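Local coordinates for protein NDP-N-acetyl-D-galactosaminuronic acid dehydrogenase (Methanosarcina mazei Go1, PDB 3G79) that probably oxidises UDP-N-acetyl-mannosamine to the corresponding uronate, using two NAD+ per sugar, at residues A[57-69]-A[81-94]. Sequence-based numbering, arbitrary orientation.
Sequences GYKIEMLNRGESP and IGKVVKAGKFECTP
At the edge of the Rossmann-type NAD-binding domain, the short helix 59-63 packs alongside the outermost strand 90-93, nearly antiparallel to it, with N64 and C92 making the polar link between them. It is a worked example of a carboxamide pairing with the backbone of an edge strand: a single side chain addresses both the N-H and the C=O of one residue. C92 N donates to N64 OD1 at 3.1 Å in a nearly straight bond (166°), although the donor lies tilted from the plane of the amide. The return bond, from N64 ND2 to C92 O, is more bent (137°) but arrives on a lone pair in the carbonyl plane. Together the two bonds fix the rotation of the amide. A leucine in place of N64 would probably leave both backbone groups of C92 without these mates and weaken the hold of 57-69 on the strand.

Apolar contacts flank this pairing. The C92 side chain turns in toward the helix with SG anti to its backbone N (chi1 -167°), which brings SG to 3.6 Å from L63 CD1, while the other branch of L63, CD2, approaches the F90 ring obliquely. Just past the strand, I60 CD1 rests 3.8 Å from P94 CD, the two side chains crossing at about a right angle.

Beyond the helix, G66 takes a positive phi and passes close to helix 77-86: its CA is 4.2 Å from G82 CA, and the absence of a side chain on G66 suits both the backbone turn and this close passage. I81 CG2 lies against the G66 backbone, and V85 CG2 reaches to 3.4 Å from L63 O. Within the sheet, 90-93 pairs in parallel with strand 45-49, while L63 and F90 also touch M26 and helix 30-39.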
ATOM      1  N   GLY A  57     -12.768  42.586 -10.177  1.00 39.56           N
ATOM      2  CA  GLY A  57     -14.044  43.221 -10.470  1.00 38.82           C
ATOM      3  C   GLY A  57     -14.613  42.880 -11.827  1.00 38.85           C
ATOM      4  O   GLY A  57     -15.795  42.599 -11.943  1.00 39.24           O
ATOM      5  N   TYR A  58     -13.752  42.898 -12.839  1.00 39.13           N
ATOM      6  CA  TYR A  58     -14.082  42.603 -14.255  1.00 39.97           C
ATOM      7  C   TYR A  58     -14.864  41.302 -14.548  1.00 39.91           C
ATOM      8  O   TYR A  58     -15.700  41.278 -15.484  1.00 40.48           O
ATOM      9  CB  TYR A  58     -12.787  42.582 -15.093  1.00 40.73           C
ATOM     10  CG  TYR A  58     -11.958  41.307 -14.966  1.00 34.55           C
ATOM     11  CD1 TYR A  58     -11.142  41.086 -13.852  1.00 40.66           C
ATOM     12  CD2 TYR A  58     -11.995  40.333 -15.955  1.00 40.73           C
ATOM     13  CE1 TYR A  58     -10.379  39.904 -13.712  1.00 35.03           C
ATOM     14  CE2 TYR A  58     -11.237  39.140 -15.844  1.00 35.44           C
ATOM     15  CZ  TYR A  58     -10.425  38.944 -14.715  1.00 40.94           C
ATOM     16  OH  TYR A  58      -9.670  37.791 -14.596  1.00 36.60           O
ATOM     17  N   LYS A  59     -14.582  40.247 -13.764  1.00 38.13           N
ATOM     18  CA  LYS A  59     -15.190  38.917 -13.916  1.00 36.69           C
ATOM     19  C   LYS A  59     -16.709  38.983 -13.870  1.00 37.48           C
ATOM     20  O   LYS A  59     -17.399  38.221 -14.571  1.00 36.69           O
ATOM     21  CB  LYS A  59     -14.688  37.982 -12.835  1.00 35.46           C
ATOM     22  CG  LYS A  59     -13.194  38.100 -12.586  1.00 31.73           C
ATOM     23  CD  LYS A  59     -12.538  36.775 -12.375  1.00 34.25           C
ATOM     24  CE  LYS A  59     -12.328  36.473 -10.926  1.00 32.75           C
ATOM     25  NZ  LYS A  59     -11.131  35.620 -10.705  1.00 33.49           N
ATOM     26  N   ILE A  60     -17.232  39.931 -13.083  1.00 38.31           N
ATOM     27  CA  ILE A  60     -18.669  40.131 -13.007  1.00 38.77           C
ATOM     28  C   ILE A  60     -19.196  40.345 -14.426  1.00 40.55           C
ATOM     29  O   ILE A  60     -20.076  39.610 -14.895  1.00 40.78           O
ATOM     30  CB  ILE A  60     -19.069  41.314 -12.086  1.00 37.55           C
ATOM     31  CG1 ILE A  60     -18.404  41.207 -10.711  1.00 45.21           C
ATOM     32  CG2 ILE A  60     -20.608  41.409 -11.936  1.00 45.19           C
ATOM     33  CD1 ILE A  60     -18.771  42.339  -9.786  1.00 35.56           C
ATOM     34  N   GLU A  61     -18.632  41.327 -15.120  1.00 41.57           N
ATOM     35  CA  GLU A  61     -19.153  41.683 -16.433  1.00 41.98           C
ATOM     36  C   GLU A  61     -18.736  40.672 -17.495  1.00 40.25           C
ATOM     37  O   GLU A  61     -19.534  40.347 -18.373  1.00 40.34           O
ATOM     38  CB  GLU A  61     -18.756  43.107 -16.833  1.00 43.31           C
ATOM     39  N   MET A  62     -17.497  40.197 -17.430  1.00 38.74           N
ATOM     40  CA  MET A  62     -17.068  39.171 -18.369  1.00 40.06           C
ATOM     41  C   MET A  62     -18.038  37.985 -18.300  1.00 40.45           C
ATOM     42  O   MET A  62     -18.719  37.680 -19.289  1.00 40.58           O
ATOM     43  CB  MET A  62     -15.631  38.690 -18.105  1.00 40.57           C
ATOM     44  CG  MET A  62     -14.564  39.400 -18.890  1.00 41.21           C
ATOM     45  SD  MET A  62     -12.993  38.524 -18.790  1.00 41.38           S
ATOM     46  CE  MET A  62     -13.142  37.475 -20.231  1.00 42.30           C
ATOM     47  N   LEU A  63     -18.122  37.362 -17.121  1.00 40.42           N
ATOM     48  CA  LEU A  63     -18.983  36.215 -16.911  1.00 40.39           C
ATOM     49  C   LEU A  63     -20.395  36.474 -17.385  1.00 41.25           C
ATOM     50  O   LEU A  63     -21.030  35.574 -17.973  1.00 40.93           O
ATOM     51  CB  LEU A  63     -19.031  35.829 -15.443  1.00 39.46           C
ATOM     52  CG  LEU A  63     -17.880  35.005 -14.882  1.00 29.75           C
ATOM     53  CD1 LEU A  63     -17.903  35.111 -13.365  1.00 38.28           C
ATOM     54  CD2 LEU A  63     -18.011  33.573 -15.333  1.00 39.00           C
ATOM     55  N   ASN A  64     -20.897  37.679 -17.122  1.00 41.42           N
ATOM     56  CA  ASN A  64     -22.270  37.989 -17.504  1.00 43.01           C
ATOM     57  C   ASN A  64     -22.482  38.240 -19.001  1.00 43.86           C
ATOM     58  O   ASN A  64     -23.623  38.449 -19.459  1.00 43.64           O
ATOM     59  CB  ASN A  64     -22.851  39.123 -16.653  1.00 43.75           C
ATOM     60  CG  ASN A  64     -23.421  38.633 -15.338  1.00 42.72           C
ATOM     61  OD1 ASN A  64     -23.746  37.444 -15.176  1.00 44.06           O
ATOM     62  ND2 ASN A  64     -23.557  39.547 -14.390  1.00 43.49           N
ATOM     63  N   ARG A  65     -21.386  38.220 -19.757  1.00 44.95           N
ATOM     64  CA  ARG A  65     -21.483  38.181 -21.212  1.00 46.61           C
ATOM     65  C   ARG A  65     -21.267  36.743 -21.692  1.00 46.39           C
ATOM     66  O   ARG A  65     -21.547  36.421 -22.851  1.00 45.23           O
ATOM     67  CB  ARG A  65     -20.485  39.148 -21.876  1.00 48.23           C
ATOM     68  CG  ARG A  65     -20.752  40.618 -21.598  1.00 69.01           C
ATOM     69  CD  ARG A  65     -19.779  41.503 -22.357  1.00 50.53           C
ATOM     70  NE  ARG A  65     -19.370  42.653 -21.549  1.00 69.41           N
ATOM     71  CZ  ARG A  65     -18.227  42.713 -20.863  1.00 52.06           C
ATOM     72  NH1 ARG A  65     -17.367  41.693 -20.899  1.00 69.53           N
ATOM     73  NH2 ARG A  65     -17.937  43.795 -20.139  1.00 69.74           N
ATOM     74  N   GLY A  66     -20.739  35.904 -20.793  1.00 47.24           N
ATOM     75  CA  GLY A  66     -20.571  34.483 -21.035  1.00 48.31           C
ATOM     76  C   GLY A  66     -19.152  33.974 -21.240  1.00 49.75           C
ATOM     77  O   GLY A  66     -18.962  33.042 -22.027  1.00 49.40           O
ATOM     78  N   GLU A  67     -18.176  34.534 -20.504  1.00 51.51           N
ATOM     79  CA  GLU A  67     -16.730  34.293 -20.753  1.00 53.51           C
ATOM     80  C   GLU A  67     -15.938  33.939 -19.478  1.00 56.22           C
ATOM     81  O   GLU A  67     -16.431  34.212 -18.387  1.00 56.77           O
ATOM     82  CB  GLU A  67     -16.126  35.536 -21.425  1.00 53.12           C
ATOM     83  CG  GLU A  67     -17.023  36.155 -22.517  1.00 46.96           C
ATOM     84  CD  GLU A  67     -16.709  37.619 -22.828  1.00 53.00           C
ATOM     85  OE1 GLU A  67     -17.110  38.079 -23.917  1.00 47.02           O
ATOM     86  OE2 GLU A  67     -16.083  38.319 -22.001  1.00 46.86           O
ATOM     87  N   SER A  68     -14.715  33.387 -19.598  1.00 58.34           N
ATOM     88  CA  SER A  68     -13.943  32.904 -18.407  1.00 60.74           C
ATOM     89  C   SER A  68     -12.647  33.707 -17.971  1.00 63.70           C
ATOM     90  O   SER A  68     -12.651  34.937 -18.087  1.00 63.77           O
ATOM     91  CB  SER A  68     -13.768  31.360 -18.449  1.00 60.11           C
ATOM     92  OG  SER A  68     -12.679  30.905 -19.238  1.00 40.31           O
ATOM     93  N   PRO A  69     -11.587  33.036 -17.385  1.00 65.75           N
ATOM     94  CA  PRO A  69     -10.317  33.738 -17.146  1.00 66.58           C
ATOM     95  C   PRO A  69      -9.143  33.213 -18.012  1.00 68.33           C
ATOM     96  O   PRO A  69      -9.292  32.971 -19.225  1.00 68.64           O
ATOM     97  CB  PRO A  69     -10.030  33.399 -15.686  1.00 66.13           C
ATOM     98  CG  PRO A  69     -10.465  31.927 -15.580  1.00 62.66           C
ATOM     99  CD  PRO A  69     -11.572  31.740 -16.656  1.00 66.11           C
ATOM    100  N   ILE A  81     -20.560  28.436 -19.818  1.00 29.55           N
ATOM    101  CA  ILE A  81     -20.931  29.772 -19.337  1.00 28.14           C
ATOM    102  C   ILE A  81     -21.889  30.428 -20.323  1.00 28.49           C
ATOM    103  O   ILE A  81     -22.946  30.946 -19.941  1.00 28.86           O
ATOM    104  CB  ILE A  81     -19.703  30.665 -19.186  1.00 28.10           C
ATOM    105  CG1 ILE A  81     -18.669  30.040 -18.206  1.00 24.32           C
ATOM    106  CG2 ILE A  81     -20.140  32.063 -18.764  1.00 24.48           C
ATOM    107  CD1 ILE A  81     -17.245  30.483 -18.420  1.00 25.68           C
ATOM    108  N   GLY A  82     -21.556  30.361 -21.605  1.00 28.56           N
ATOM    109  CA  GLY A  82     -22.388  31.005 -22.630  1.00 28.96           C
ATOM    110  C   GLY A  82     -23.813  30.487 -22.622  1.00 29.19           C
ATOM    111  O   GLY A  82     -24.770  31.262 -22.728  1.00 28.08           O
ATOM    112  N   LYS A  83     -23.930  29.176 -22.431  1.00 30.63           N
ATOM    113  CA  LYS A  83     -25.175  28.440 -22.568  1.00 32.96           C
ATOM    114  C   LYS A  83     -26.061  28.788 -21.392  1.00 33.43           C
ATOM    115  O   LYS A  83     -27.217  29.198 -21.560  1.00 34.93           O
ATOM    116  CB  LYS A  83     -24.861  26.922 -22.594  1.00 34.46           C
ATOM    117  CG  LYS A  83     -26.040  25.960 -22.438  1.00 43.04           C
ATOM    118  CD  LYS A  83     -25.496  24.509 -22.412  1.00 36.24           C
ATOM    119  CE  LYS A  83     -26.593  23.439 -22.696  1.00 44.17           C
ATOM    120  NZ  LYS A  83     -27.639  23.174 -21.617  1.00 36.28           N
ATOM    121  N   VAL A  84     -25.472  28.650 -20.210  1.00 31.78           N
ATOM    122  CA  VAL A  84     -26.101  28.895 -18.930  1.00 30.53           C
ATOM    123  C   VAL A  84     -26.515  30.386 -18.762  1.00 30.77           C
ATOM    124  O   VAL A  84     -27.637  30.707 -18.306  1.00 29.53           O
ATOM    125  CB  VAL A  84     -25.101  28.340 -17.854  1.00 30.32           C
ATOM    126  CG1 VAL A  84     -24.596  29.388 -16.909  1.00 28.84           C
ATOM    127  CG2 VAL A  84     -25.640  27.101 -17.148  1.00 28.28           C
ATOM    128  N   VAL A  85     -25.625  31.296 -19.175  1.00 31.88           N
ATOM    129  CA  VAL A  85     -25.921  32.722 -19.152  1.00 32.70           C
ATOM    130  C   VAL A  85     -27.058  33.012 -20.144  1.00 34.49           C
ATOM    131  O   VAL A  85     -28.040  33.698 -19.808  1.00 33.75           O
ATOM    132  CB  VAL A  85     -24.650  33.566 -19.418  1.00 32.26           C
ATOM    133  CG1 VAL A  85     -24.980  35.039 -19.661  1.00 18.24           C
ATOM    134  CG2 VAL A  85     -23.678  33.418 -18.260  1.00 16.48           C
ATOM    135  N   LYS A  86     -26.968  32.437 -21.340  1.00 36.64           N
ATOM    136  CA  LYS A  86     -27.996  32.687 -22.366  1.00 38.11           C
ATOM    137  C   LYS A  86     -29.382  32.200 -21.899  1.00 38.15           C
ATOM    138  O   LYS A  86     -30.407  32.808 -22.241  1.00 38.15           O
ATOM    139  CB  LYS A  86     -27.593  32.042 -23.702  1.00 38.92           C
ATOM    140  CG  LYS A  86     -28.697  31.893 -24.740  1.00 61.32           C
ATOM    141  CD  LYS A  86     -28.248  30.919 -25.830  1.00 40.80           C
ATOM    142  CE  LYS A  86     -29.227  30.872 -27.027  1.00 61.98           C
ATOM    143  NZ  LYS A  86     -29.419  32.182 -27.746  1.00 40.73           N
ATOM    144  N   ALA A  87     -29.399  31.105 -21.132  1.00 37.46           N
ATOM    145  CA  ALA A  87     -30.630  30.513 -20.626  1.00 38.08           C
ATOM    146  C   ALA A  87     -31.096  31.197 -19.337  1.00 39.31           C
ATOM    147  O   ALA A  87     -32.070  30.767 -18.693  1.00 39.87           O
ATOM    148  CB  ALA A  87     -30.432  29.017 -20.380  1.00 38.25           C
ATOM    149  N   GLY A  88     -30.397  32.260 -18.957  1.00 39.14           N
ATOM    150  CA  GLY A  88     -30.674  32.967 -17.718  1.00 38.00           C
ATOM    151  C   GLY A  88     -30.642  32.141 -16.446  1.00 36.67           C
ATOM    152  O   GLY A  88     -31.401  32.437 -15.529  1.00 36.96           O
ATOM    153  N   LYS A  89     -29.774  31.125 -16.386  1.00 34.65           N
ATOM    154  CA  LYS A  89     -29.649  30.277 -15.184  1.00 33.59           C
ATOM    155  C   LYS A  89     -28.409  30.606 -14.311  1.00 33.59           C
ATOM    156  O   LYS A  89     -28.158  29.978 -13.251  1.00 33.32           O
ATOM    157  CB  LYS A  89     -29.617  28.787 -15.570  1.00 31.86           C
ATOM    158  CG  LYS A  89     -30.934  28.280 -16.124  1.00 29.39           C
ATOM    159  CD  LYS A  89     -30.866  26.832 -16.389  1.00 28.96           C
ATOM    160  CE  LYS A  89     -31.263  26.051 -15.162  1.00 28.75           C
ATOM    161  NZ  LYS A  89     -30.977  24.597 -15.365  1.00 28.16           N
ATOM    162  N   PHE A  90     -27.620  31.557 -14.779  1.00 32.99           N
ATOM    163  CA  PHE A  90     -26.435  31.944 -14.058  1.00 33.41           C
ATOM    164  C   PHE A  90     -26.185  33.442 -14.179  1.00 34.48           C
ATOM    165  O   PHE A  90     -26.414  34.039 -15.226  1.00 34.42           O
ATOM    166  CB  PHE A  90     -25.235  31.154 -14.548  1.00 32.61           C
ATOM    167  CG  PHE A  90     -23.939  31.612 -13.965  1.00 36.68           C
ATOM    168  CD1 PHE A  90     -23.596  31.308 -12.650  1.00 32.94           C
ATOM    169  CD2 PHE A  90     -23.056  32.379 -14.714  1.00 33.66           C
ATOM    170  CE1 PHE A  90     -22.413  31.735 -12.105  1.00 35.65           C
ATOM    171  CE2 PHE A  90     -21.837  32.798 -14.150  1.00 36.90           C
ATOM    172  CZ  PHE A  90     -21.538  32.472 -12.848  1.00 31.80           C
ATOM    173  N   GLU A  91     -25.721  34.025 -13.085  1.00 35.50           N
ATOM    174  CA  GLU A  91     -25.450  35.448 -12.999  1.00 36.62           C
ATOM    175  C   GLU A  91     -24.390  35.638 -11.933  1.00 35.98           C
ATOM    176  O   GLU A  91     -24.428  34.974 -10.895  1.00 36.02           O
ATOM    177  CB  GLU A  91     -26.711  36.207 -12.595  1.00 37.75           C
ATOM    178  CG  GLU A  91     -26.527  37.714 -12.531  1.00 51.32           C
ATOM    179  CD  GLU A  91     -27.657  38.420 -11.797  1.00 39.31           C
ATOM    180  OE1 GLU A  91     -27.506  39.645 -11.509  1.00 51.25           O
ATOM    181  OE2 GLU A  91     -28.678  37.740 -11.502  1.00 51.25           O
ATOM    182  N   CYS A  92     -23.442  36.525 -12.209  1.00 35.01           N
ATOM    183  CA  CYS A  92     -22.426  36.916 -11.250  1.00 34.28           C
ATOM    184  C   CYS A  92     -22.818  38.268 -10.649  1.00 33.59           C
ATOM    185  O   CYS A  92     -23.200  39.203 -11.365  1.00 33.28           O
ATOM    186  CB  CYS A  92     -21.069  36.991 -11.949  1.00 34.41           C
ATOM    187  SG  CYS A  92     -19.604  37.115 -10.898  1.00 38.34           S
ATOM    188  N   THR A  93     -22.762  38.347  -9.327  1.00 33.57           N
ATOM    189  CA  THR A  93     -23.127  39.560  -8.593  1.00 32.78           C
ATOM    190  C   THR A  93     -22.179  39.817  -7.419  1.00 31.98           C
ATOM    191  O   THR A  93     -21.685  38.862  -6.805  1.00 31.76           O
ATOM    192  CB  THR A  93     -24.597  39.536  -8.121  1.00 33.15           C
ATOM    193  OG1 THR A  93     -24.981  40.822  -7.589  1.00 42.90           O
ATOM    194  CG2 THR A  93     -24.834  38.429  -7.069  1.00 43.42           C
ATOM    195  N   PRO A  94     -21.870  41.120  -7.162  1.00 31.91           N
ATOM    196  CA  PRO A  94     -21.063  41.668  -6.031  1.00 31.26           C
ATOM    197  C   PRO A  94     -21.889  41.775  -4.741  1.00 30.96           C
ATOM    198  O   PRO A  94     -21.384  42.136  -3.666  1.00 30.80           O
ATOM    199  CB  PRO A  94     -20.703  43.070  -6.537  1.00 30.85           C
ATOM    200  CG  PRO A  94     -21.928  43.454  -7.413  1.00 27.56           C
ATOM    201  CD  PRO A  94     -22.175  42.177  -8.165  1.00 31.19           C
TER